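Local atomic coordinates of uncharacterized protein (Bacteroides eggerthii, PDB entry 4L3R), a protein that is of unknown function but belongs to the DUF4847 family of the calycin clan, whose better-known members are antiparallel beta barrels. Residues 26-31 with 42-47; 51-56 with 105-110; 120-125 with 129-134. One frame throughout, in Å; residues are numbered along the deposited sequence. Where two conformers were deposited one is given.

Overall arrangement
Contacts 1 and 2 are neighbours on one side of the chain, their centres about 11 Å apart; contact 3 lies across the chain's centre from contact 2, their centres about 16 Å apart, and about 18 Å from the centre of contact 1. Contact 1 ties helix 37-48 to the loop that follows strand 15-22, while contact 2 sets helix 106-116 against Phe53, just ahead of strand 54-61. The two meet directly: Ser43 OG lies 2.7 Å from Asp105 OD2, and Leu46 O is 3.0 Å from Asn52 ND2, both probable hydrogen bonds. Contact 3 belongs to the hairpin at one end of the sheet and reaches contact 2 through apolar packing, Leu55 CD2 to Leu130 CD1 at 3.8 Å.

Contact 1. Residues 26-31 with 42-47; sequences KEQFYQ and ASRELL
Arg44 reaches from helix 37-48 to Gln28 and Phe29 in the loop after strand 15-22. Beyond CB, with CG anti to the carbonyl carbon (chi1 -76°), its chain runs extended from CG to NE and carries the guanidinium across to the loop. NE forms a salt bridge with Glu40, one helical turn back. At CZ the group meets a ring edge: Phe29 CE2 lies over one guanidinium face, 3.8 Å from CZ. The tip closes end-on on a single oxygen with two hydrogen bonds, NH1 to Gln28 OE1 at 2.9 Å and NH2 to Gln28 OE1 at 3.0 Å, both bent (N-H...O 147° and 141°). Both nitrogens reach OE1 from the same face of the amide, and the oxygen lies in the guanidinium plane. Gln28 NE2 is bonded to Ser18 O, which fixes which way the amide is turned. On the apolar side, Phe29 CZ touches Leu47 CD2 at 4.0 Å. With an alanine in place of Arg44, Gln28 OE1 would probably be left without these two donors and Glu40 without its cationic mate. The guanidinium thus bridges a carboxylate on its own helix and a neutral amide oxygen of the loop, so the link to the loop adds no second charge.

Contact 2. Residues 51-56 with 105-110; sequences ENFTLN and DKLAKV
Apolar contact joins the two segments, and nearly all of it is made by the ring of Phe53. This ring points at the first turn of helix 106-116 and crosses the side chain of Leu107 obliquely. Leu107 has CG anti to its own backbone N (chi1 -173°), a setting that brings CD2 over one face of the ring, 4.2 Å from the Phe53 centroid and 27° off the ring normal, a CH-pi contact. The leucine also packs through its branch point, CG lying 3.7 Å from Phe53 CE1. The same ring carbon meets the helix backbone, with Phe53 CE1 to Ala108 CA at 3.6 Å, and touches the Ala108 methyl, CE1 to CB at 4.1 Å.

The backbone at Phe53 departs from regular strand pairing. Phe53 and Thr54 both face His73 on the neighbouring strand 66-73, a G1 beta bulge, and Phe53 takes the left-handed conformation (phi 57°) at its first position. Beyond these segments the ring meets Phe111 edge-to-face, and Leu17 and Leu47 also touch it, so that it lies buried between sheet and helices.

Polar interactions gather at the helix start. Asp105 is the N-cap: its OD2 accepts weak bonds from Leu107 N at 3.2 Å and from Ala108 N at 3.4 Å, and a stronger one from Ser43 OG on helix 37-48. The capping oxygen also lies near the plane of the Phe53 ring, at its edge, with OD2 4.3 Å from Phe53 CZ.

Contact 3. Residues 120-125 with 129-134; sequences KYEGDV and TLYFKD
Lys120 places CE over one face of the Tyr131 ring, toward its rim and 4.1 Å from the Tyr131 centroid, in a CH-pi contact. Its CG stands between the backbone N and the carbonyl carbon (chi1 68°), and from there the extended chain runs at a slant over the tyrosine; nearer the backbone, Lys120 CG meets Tyr131 CB at 3.6 Å. The ammonium group is farther off, NZ to the Tyr131 centroid at 5.1 Å, at most a weak cation-pi attraction.

At the rim of the same ring Glu122 takes up the phenol. Tyr131 OH donates to Glu122 OE2 at 3.0 Å, meeting the carboxylate from above its plane, although OE2 itself lies in the plane of the ring; the two planes are 78° apart. Glu122 also runs alongside Thr129, its directly paired neighbour. Tyr121 and Leu130 face the other way, where Tyr121 CB packs on Leu130 CD2 at 3.7 Å, and helix 4-10 covers the Tyr121 side chain through Val6 and Ile9.

The backbones are joined by Tyr131 N to Lys120 O at 2.9 Å and by a reciprocal pair between Glu122 and Thr129, with Thr129 N to Glu122 O at 2.8 Å. Tyr121 further bonds through its backbone to His91, beside strand 92-96 at the other end of the sheet order. The arrangement is an antiparallel beta hairpin, and the His91 link is consistent with closure of the sheet into a barrel, as in calycins.

Contact 1. Residues 26-31 with 42-47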
loop_
_atom_site.group_PDB
_atom_site.type_symbol
_atom_site.label_atom_id
_atom_site.label_comp_id
_atom_site.label_asym_id
_atom_site.label_seq_id
_atom_site.Cartn_x
_atom_site.Cartn_y
_atom_site.Cartn_z
ATOM N N LYS B 26 -6.351 -32.620 5.766
ATOM C CA LYS B 26 -6.121 -32.732 4.318
ATOM C C LYS B 26 -7.427 -32.493 3.515
ATOM O O LYS B 26 -7.358 -32.229 2.314
ATOM C CB LYS B 26 -5.509 -34.109 3.962
ATOM C CG LYS B 26 -4.094 -34.020 3.393
ATOM C CD LYS B 26 -3.060 -33.615 4.447
ATOM C CE LYS B 26 -1.788 -33.059 3.849
ATOM N NZ LYS B 26 -0.999 -34.094 3.126
ATOM N N GLU B 27 -8.601 -32.609 4.169
ATOM C CA GLU B 27 -9.908 -32.389 3.539
ATOM C C GLU B 27 -10.119 -30.898 3.180
ATOM O O GLU B 27 -9.537 -30.016 3.816
ATOM C CB GLU B 27 -11.058 -32.904 4.445
ATOM C CG GLU B 27 -11.346 -32.127 5.735
ATOM C CD GLU B 27 -10.421 -32.338 6.925
ATOM O OE1 GLU B 27 -9.377 -33.010 6.766
ATOM O OE2 GLU B 27 -10.724 -31.794 8.012
ATOM N N GLN B 28 -10.955 -30.629 2.164
ATOM C CA GLN B 28 -11.244 -29.262 1.722
ATOM C C GLN B 28 -12.085 -28.512 2.751
ATOM O O GLN B 28 -11.791 -27.357 3.041
ATOM C CB GLN B 28 -11.971 -29.259 0.368
ATOM C CG GLN B 28 -12.004 -27.875 -0.292
ATOM C CD GLN B 28 -12.725 -27.880 -1.614
ATOM O OE1 GLN B 28 -13.408 -28.840 -1.976
ATOM N NE2 GLN B 28 -12.621 -26.787 -2.356
ATOM N N PHE B 29 -13.150 -29.147 3.268
ATOM C CA PHE B 29 -14.025 -28.536 4.268
ATOM C C PHE B 29 -14.128 -29.432 5.484
ATOM O O PHE B 29 -14.239 -30.655 5.330
ATOM C CB PHE B 29 -15.402 -28.249 3.678
ATOM C CG PHE B 29 -15.316 -27.268 2.537
ATOM C CD1 PHE B 29 -14.990 -25.938 2.767
ATOM C CD2 PHE B 29 -15.479 -27.690 1.225
ATOM C CE1 PHE B 29 -14.861 -25.046 1.711
ATOM C CE2 PHE B 29 -15.396 -26.780 0.171
ATOM C CZ PHE B 29 -15.066 -25.472 0.419
ATOM N N TYR B 30 -14.065 -28.834 6.703
ATOM C CA TYR B 30 -14.105 -29.617 7.951
ATOM C C TYR B 30 -15.453 -30.334 8.105
ATOM O O TYR B 30 -16.447 -29.929 7.509
ATOM C CB TYR B 30 -13.797 -28.760 9.207
ATOM C CG TYR B 30 -14.728 -27.592 9.464
ATOM C CD1 TYR B 30 -15.911 -27.759 10.178
ATOM C CD2 TYR B 30 -14.368 -26.298 9.103
ATOM C CE1 TYR B 30 -16.755 -26.684 10.446
ATOM C CE2 TYR B 30 -15.217 -25.215 9.341
ATOM C CZ TYR B 30 -16.387 -25.403 10.059
ATOM O OH TYR B 30 -17.208 -24.341 10.358
ATOM N N GLN B 31 -15.467 -31.410 8.889
ATOM C CA GLN B 31 -16.671 -32.215 9.094
ATOM C C GLN B 31 -17.709 -31.427 9.918
ATOM O O GLN B 31 -17.362 -30.855 10.955
ATOM C CB GLN B 31 -16.300 -33.541 9.794
ATOM C CG GLN B 31 -17.251 -34.696 9.509
ATOM C CD GLN B 31 -16.642 -36.017 9.936
ATOM O OE1 GLN B 31 -15.992 -36.118 10.987
ATOM N NE2 GLN B 31 -16.793 -37.056 9.121
ATOM N N ALA B 42 -25.199 -26.509 -2.878
ATOM C CA ALA B 42 -25.596 -25.111 -3.079
ATOM C C ALA B 42 -24.448 -24.135 -2.720
ATOM O O ALA B 42 -24.264 -23.128 -3.403
ATOM C CB ALA B 42 -26.841 -24.796 -2.254
ATOM N N SER B 43 -23.663 -24.454 -1.675
ATOM C CA SER B 43 -22.504 -23.644 -1.295
ATOM C C SER B 43 -21.405 -23.736 -2.349
ATOM O O SER B 43 -20.763 -22.733 -2.657
ATOM C CB SER B 43 -21.939 -24.083 0.051
ATOM O OG SER B 43 -22.732 -23.596 1.116
ATOM N N ARG B 44 -21.174 -24.945 -2.880
ATOM C CA ARG B 44 -20.149 -25.164 -3.900
ATOM C C ARG B 44 -20.495 -24.443 -5.198
ATOM O O ARG B 44 -19.575 -24.013 -5.884
ATOM C CB ARG B 44 -19.915 -26.656 -4.149
ATOM C CG ARG B 44 -19.092 -27.287 -3.036
ATOM C CD ARG B 44 -18.940 -28.770 -3.260
ATOM N NE ARG B 44 -18.099 -29.409 -2.248
ATOM C CZ ARG B 44 -16.769 -29.396 -2.221
ATOM N NH1 ARG B 44 -16.082 -28.739 -3.149
ATOM N NH2 ARG B 44 -16.114 -30.031 -1.255
ATOM N N GLU B 45 -21.794 -24.260 -5.514
ATOM C CA GLU B 45 -22.207 -23.513 -6.705
ATOM C C GLU B 45 -21.958 -22.020 -6.485
ATOM O O GLU B 45 -21.498 -21.344 -7.404
ATOM C CB GLU B 45 -23.680 -23.779 -7.066
ATOM C CG GLU B 45 -23.937 -25.175 -7.621
ATOM C CD GLU B 45 -23.168 -25.554 -8.874
ATOM O OE1 GLU B 45 -22.901 -24.662 -9.712
ATOM O OE2 GLU B 45 -22.826 -26.751 -9.016
ATOM N N LEU B 46 -22.207 -21.513 -5.264
ATOM C CA LEU B 46 -21.921 -20.114 -4.929
ATOM C C LEU B 46 -20.406 -19.868 -4.920
ATOM O O LEU B 46 -19.974 -18.783 -5.300
ATOM C CB LEU B 46 -22.542 -19.731 -3.574
ATOM C CG LEU B 46 -24.074 -19.662 -3.577
ATOM C CD1 LEU B 46 -24.626 -19.702 -2.178
ATOM C CD2 LEU B 46 -24.573 -18.414 -4.306
ATOM N N LEU B 47 -19.602 -20.881 -4.532
ATOM C CA LEU B 47 -18.141 -20.777 -4.517
ATOM C C LEU B 47 -17.555 -20.735 -5.937
ATOM O O LEU B 47 -16.484 -20.160 -6.109
ATOM C CB LEU B 47 -17.527 -21.945 -3.725
ATOM C CG LEU B 47 -16.013 -21.921 -3.485
ATOM C CD1 LEU B 47 -15.598 -20.692 -2.691
ATOM C CD2 LEU B 47 -15.565 -23.180 -2.766
#

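Contact 2. Residues 51-56 with 105-110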
loop_
_atom_site.group_PDB
_atom_site.type_symbol
_atom_site.label_atom_id
_atom_site.label_comp_id
_atom_site.label_asym_id
_atom_site.label_seq_id
_atom_site.Cartn_x
_atom_site.Cartn_y
_atom_site.Cartn_z
ATOM N N GLU B 51 -16.557 -13.628 -8.254
ATOM C CA GLU B 51 -16.592 -12.553 -7.259
ATOM C C GLU B 51 -16.923 -13.021 -5.831
ATOM O O GLU B 51 -16.703 -12.240 -4.912
ATOM C CB GLU B 51 -17.575 -11.429 -7.681
ATOM C CG GLU B 51 -19.043 -11.833 -7.811
ATOM C CD GLU B 51 -19.532 -12.141 -9.214
ATOM O OE1 GLU B 51 -18.751 -12.721 -10.005
ATOM O OE2 GLU B 51 -20.722 -11.873 -9.498
ATOM N N ASN B 52 -17.440 -14.251 -5.621
ATOM C CA ASN B 52 -17.785 -14.739 -4.273
ATOM C C ASN B 52 -16.591 -15.340 -3.538
ATOM O O ASN B 52 -15.716 -15.952 -4.154
ATOM C CB ASN B 52 -18.909 -15.771 -4.337
ATOM C CG ASN B 52 -20.220 -15.213 -4.831
ATOM O OD1 ASN B 52 -20.382 -14.011 -4.984
ATOM N ND2 ASN B 52 -21.203 -16.073 -5.076
ATOM N N PHE B 53 -16.576 -15.164 -2.201
ATOM C CA PHE B 53 -15.549 -15.652 -1.277
ATOM C C PHE B 53 -14.154 -15.144 -1.667
ATOM O O PHE B 53 -13.203 -15.922 -1.789
ATOM C CB PHE B 53 -15.576 -17.186 -1.165
ATOM C CG PHE B 53 -16.921 -17.739 -0.756
ATOM C CD1 PHE B 53 -17.235 -17.921 0.584
ATOM C CD2 PHE B 53 -17.864 -18.093 -1.711
ATOM C CE1 PHE B 53 -18.485 -18.404 0.961
ATOM C CE2 PHE B 53 -19.111 -18.589 -1.333
ATOM C CZ PHE B 53 -19.408 -18.757 -0.000
ATOM N N THR B 54 -14.045 -13.818 -1.846
ATOM C CA THR B 54 -12.788 -13.162 -2.192
ATOM C C THR B 54 -12.258 -12.382 -0.985
ATOM O O THR B 54 -13.022 -12.029 -0.080
ATOM C CB THR B 54 -12.960 -12.252 -3.397
ATOM O OG1 THR B 54 -13.920 -11.236 -3.098
ATOM C CG2 THR B 54 -13.352 -13.009 -4.648
ATOM N N LEU B 55 -10.954 -12.119 -0.984
ATOM C CA LEU B 55 -10.267 -11.380 0.076
ATOM C C LEU B 55 -9.223 -10.478 -0.577
ATOM O O LEU B 55 -8.510 -10.915 -1.480
ATOM C CB LEU B 55 -9.644 -12.377 1.075
ATOM C CG LEU B 55 -8.684 -11.836 2.148
ATOM C CD1 LEU B 55 -9.434 -11.027 3.197
ATOM C CD2 LEU B 55 -7.970 -12.981 2.840
ATOM N N ASN B 56 -9.182 -9.206 -0.176
ATOM C CA ASN B 56 -8.260 -8.233 -0.748
ATOM C C ASN B 56 -7.574 -7.432 0.338
ATOM O O ASN B 56 -8.239 -6.888 1.220
ATOM C CB ASN B 56 -9.016 -7.268 -1.672
ATOM C CG ASN B 56 -9.398 -7.859 -2.996
ATOM O OD1 ASN B 56 -10.517 -8.336 -3.174
ATOM N ND2 ASN B 56 -8.499 -7.813 -3.971
ATOM N N ASP B 105 -26.249 -18.604 3.666
ATOM C CA ASP B 105 -25.418 -19.755 3.316
ATOM C C ASP B 105 -24.428 -20.078 4.442
ATOM O O ASP B 105 -23.756 -19.175 4.931
ATOM C CB ASP B 105 -24.662 -19.466 2.009
ATOM C CG ASP B 105 -24.032 -20.689 1.401
ATOM O OD1 ASP B 105 -24.749 -21.446 0.724
ATOM O OD2 ASP B 105 -22.825 -20.901 1.619
ATOM N N LYS B 106 -24.338 -21.359 4.846
ATOM C CA LYS B 106 -23.451 -21.776 5.940
ATOM C C LYS B 106 -21.975 -21.537 5.632
ATOM O O LYS B 106 -21.243 -21.168 6.547
ATOM C CB LYS B 106 -23.668 -23.248 6.311
ATOM C CG LYS B 106 -25.016 -23.501 6.985
ATOM C CD LYS B 106 -25.132 -24.958 7.409
ATOM C CE LYS B 106 -26.410 -25.251 8.161
ATOM N NZ LYS B 106 -26.430 -26.641 8.681
ATOM N N LEU B 107 -21.524 -21.742 4.378
ATOM C CA LEU B 107 -20.119 -21.474 4.033
ATOM C C LEU B 107 -19.821 -19.980 4.160
ATOM O O LEU B 107 -18.757 -19.613 4.660
ATOM C CB LEU B 107 -19.771 -21.960 2.615
ATOM C CG LEU B 107 -18.286 -21.870 2.212
ATOM C CD1 LEU B 107 -17.411 -22.737 3.112
ATOM C CD2 LEU B 107 -18.096 -22.254 0.755
ATOM N N ALA B 108 -20.765 -19.126 3.731
ATOM C CA ALA B 108 -20.624 -17.665 3.821
ATOM C C ALA B 108 -20.599 -17.191 5.287
ATOM O O ALA B 108 -19.827 -16.294 5.620
ATOM C CB ALA B 108 -21.753 -16.983 3.064
ATOM N N LYS B 109 -21.412 -17.814 6.165
ATOM C CA LYS B 109 -21.418 -17.470 7.597
ATOM C C LYS B 109 -20.073 -17.811 8.244
ATOM O O LYS B 109 -19.545 -17.014 9.023
ATOM C CB LYS B 109 -22.541 -18.212 8.342
ATOM C CG LYS B 109 -23.947 -17.691 8.081
ATOM C CD LYS B 109 -24.971 -18.600 8.775
ATOM C CE LYS B 109 -26.386 -18.130 8.605
ATOM N NZ LYS B 109 -27.351 -19.007 9.321
ATOM N N VAL B 110 -19.531 -19.002 7.922
ATOM C CA VAL B 110 -18.244 -19.476 8.438
ATOM C C VAL B 110 -17.102 -18.569 7.927
ATOM O O VAL B 110 -16.198 -18.231 8.692
ATOM C CB VAL B 110 -18.024 -20.968 8.059
ATOM C CG1 VAL B 110 -16.568 -21.393 8.249
ATOM C CG2 VAL B 110 -18.950 -21.866 8.876
#

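Contact 3. Residues 120-125 with 129-134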
loop_
_atom_site.group_PDB
_atom_site.type_symbol
_atom_site.label_atom_id
_atom_site.label_comp_id
_atom_site.label_asym_id
_atom_site.label_seq_id
_atom_site.Cartn_x
_atom_site.Cartn_y
_atom_site.Cartn_z
ATOM N N LYS B 120 -3.073 -15.706 13.173
ATOM C CA LYS B 120 -1.763 -15.873 12.526
ATOM C C LYS B 120 -1.951 -16.372 11.093
ATOM O O LYS B 120 -3.062 -16.737 10.708
ATOM C CB LYS B 120 -0.828 -16.809 13.333
ATOM C CG LYS B 120 -1.243 -18.285 13.373
ATOM C CD LYS B 120 -0.288 -19.140 14.214
ATOM C CE LYS B 120 -0.587 -20.620 14.103
ATOM N NZ LYS B 120 0.355 -21.451 14.906
ATOM N N TYR B 121 -0.872 -16.354 10.298
ATOM C CA TYR B 121 -0.938 -16.767 8.899
ATOM C C TYR B 121 0.392 -17.294 8.377
ATOM O O TYR B 121 1.425 -17.205 9.035
ATOM C CB TYR B 121 -1.360 -15.567 8.016
ATOM C CG TYR B 121 -0.249 -14.562 7.795
ATOM C CD1 TYR B 121 0.071 -13.620 8.767
ATOM C CD2 TYR B 121 0.535 -14.600 6.645
ATOM C CE1 TYR B 121 1.129 -12.731 8.594
ATOM C CE2 TYR B 121 1.601 -13.721 6.465
ATOM C CZ TYR B 121 1.897 -12.788 7.445
ATOM O OH TYR B 121 2.937 -11.907 7.307
ATOM N N GLU B 122 0.347 -17.792 7.149
ATOM C CA GLU B 122 1.513 -18.193 6.377
ATOM C C GLU B 122 1.111 -18.130 4.901
ATOM O O GLU B 122 -0.076 -18.213 4.581
ATOM C CB GLU B 122 2.066 -19.569 6.807
ATOM C CG GLU B 122 1.137 -20.746 6.577
ATOM C CD GLU B 122 1.575 -22.065 7.190
ATOM O OE1 GLU B 122 2.643 -22.109 7.845
ATOM O OE2 GLU B 122 0.829 -23.058 7.029
ATOM N N GLY B 123 2.077 -17.889 4.030
ATOM C CA GLY B 123 1.797 -17.789 2.607
ATOM C C GLY B 123 2.987 -17.463 1.734
ATOM O O GLY B 123 4.073 -17.132 2.224
ATOM N N ASP B 124 2.767 -17.568 0.420
ATOM C CA ASP B 124 3.760 -17.275 -0.605
ATOM C C ASP B 124 3.072 -16.409 -1.691
ATOM O O ASP B 124 2.037 -15.802 -1.407
ATOM C CB ASP B 124 4.387 -18.587 -1.137
ATOM C CG ASP B 124 3.504 -19.480 -1.996
ATOM O OD1 ASP B 124 2.284 -19.235 -2.052
ATOM O OD2 ASP B 124 4.034 -20.444 -2.589
ATOM N N VAL B 125 3.633 -16.348 -2.908
ATOM C CA VAL B 125 3.108 -15.514 -3.994
ATOM C C VAL B 125 1.690 -15.948 -4.393
ATOM O O VAL B 125 0.845 -15.092 -4.621
ATOM C CB VAL B 125 4.062 -15.541 -5.232
ATOM C CG1 VAL B 125 3.451 -14.818 -6.437
ATOM C CG2 VAL B 125 5.428 -14.943 -4.895
ATOM N N THR B 129 -2.659 -18.857 3.834
ATOM C CA THR B 129 -3.337 -19.665 4.840
ATOM C C THR B 129 -3.552 -18.805 6.066
ATOM O O THR B 129 -2.575 -18.293 6.610
ATOM C CB THR B 129 -2.511 -20.916 5.166
ATOM O OG1 THR B 129 -2.187 -21.589 3.952
ATOM C CG2 THR B 129 -3.249 -21.871 6.093
ATOM N N LEU B 130 -4.817 -18.633 6.495
ATOM C CA LEU B 130 -5.158 -17.853 7.680
ATOM C C LEU B 130 -5.650 -18.778 8.780
ATOM O O LEU B 130 -6.584 -19.553 8.564
ATOM C CB LEU B 130 -6.236 -16.806 7.361
ATOM C CG LEU B 130 -5.929 -15.841 6.223
ATOM C CD1 LEU B 130 -7.080 -14.865 6.021
ATOM C CD2 LEU B 130 -4.640 -15.077 6.471
ATOM N N TYR B 131 -5.031 -18.685 9.958
ATOM C CA TYR B 131 -5.407 -19.471 11.122
ATOM C C TYR B 131 -6.379 -18.656 11.935
ATOM O O TYR B 131 -6.094 -17.487 12.205
ATOM C CB TYR B 131 -4.174 -19.831 11.960
ATOM C CG TYR B 131 -3.271 -20.839 11.290
ATOM C CD1 TYR B 131 -2.475 -20.483 10.206
ATOM C CD2 TYR B 131 -3.204 -22.153 11.743
ATOM C CE1 TYR B 131 -1.659 -21.414 9.572
ATOM C CE2 TYR B 131 -2.383 -23.092 11.123
ATOM C CZ TYR B 131 -1.611 -22.719 10.039
ATOM O OH TYR B 131 -0.815 -23.661 9.434
ATOM N N PHE B 132 -7.518 -19.252 12.329
ATOM C CA PHE B 132 -8.520 -18.548 13.125
ATOM C C PHE B 132 -9.052 -19.444 14.221
ATOM O O PHE B 132 -9.039 -20.666 14.069
ATOM C CB PHE B 132 -9.663 -18.038 12.226
ATOM C CG PHE B 132 -10.570 -19.099 11.645
ATOM C CD1 PHE B 132 -10.251 -19.730 10.451
ATOM C CD2 PHE B 132 -11.772 -19.427 12.268
ATOM C CE1 PHE B 132 -11.108 -20.689 9.902
ATOM C CE2 PHE B 132 -12.642 -20.357 11.697
ATOM C CZ PHE B 132 -12.304 -20.984 10.520
ATOM N N LYS B 133 -9.517 -18.838 15.327
ATOM C CA LYS B 133 -10.060 -19.611 16.438
ATOM C C LYS B 133 -11.591 -19.685 16.317
ATOM O O LYS B 133 -12.256 -18.670 16.104
ATOM C CB LYS B 133 -9.595 -19.067 17.811
ATOM C CG LYS B 133 -10.187 -17.738 18.286
ATOM C CD LYS B 133 -11.234 -17.938 19.376
ATOM C CE LYS B 133 -11.791 -16.628 19.867
ATOM N NZ LYS B 133 -12.665 -16.813 21.052
ATOM N N ASP B 134 -12.135 -20.916 16.403
ATOM C CA ASP B 134 -13.563 -21.207 16.341
ATOM C C ASP B 134 -13.910 -21.878 17.670
ATOM O O ASP B 134 -13.854 -23.103 17.788
ATOM C CB ASP B 134 -13.879 -22.089 15.119
ATOM C CG ASP B 134 -15.339 -22.495 14.978
ATOM O OD1 ASP B 134 -16.219 -21.714 15.407
ATOM O OD2 ASP B 134 -15.600 -23.580 14.418
#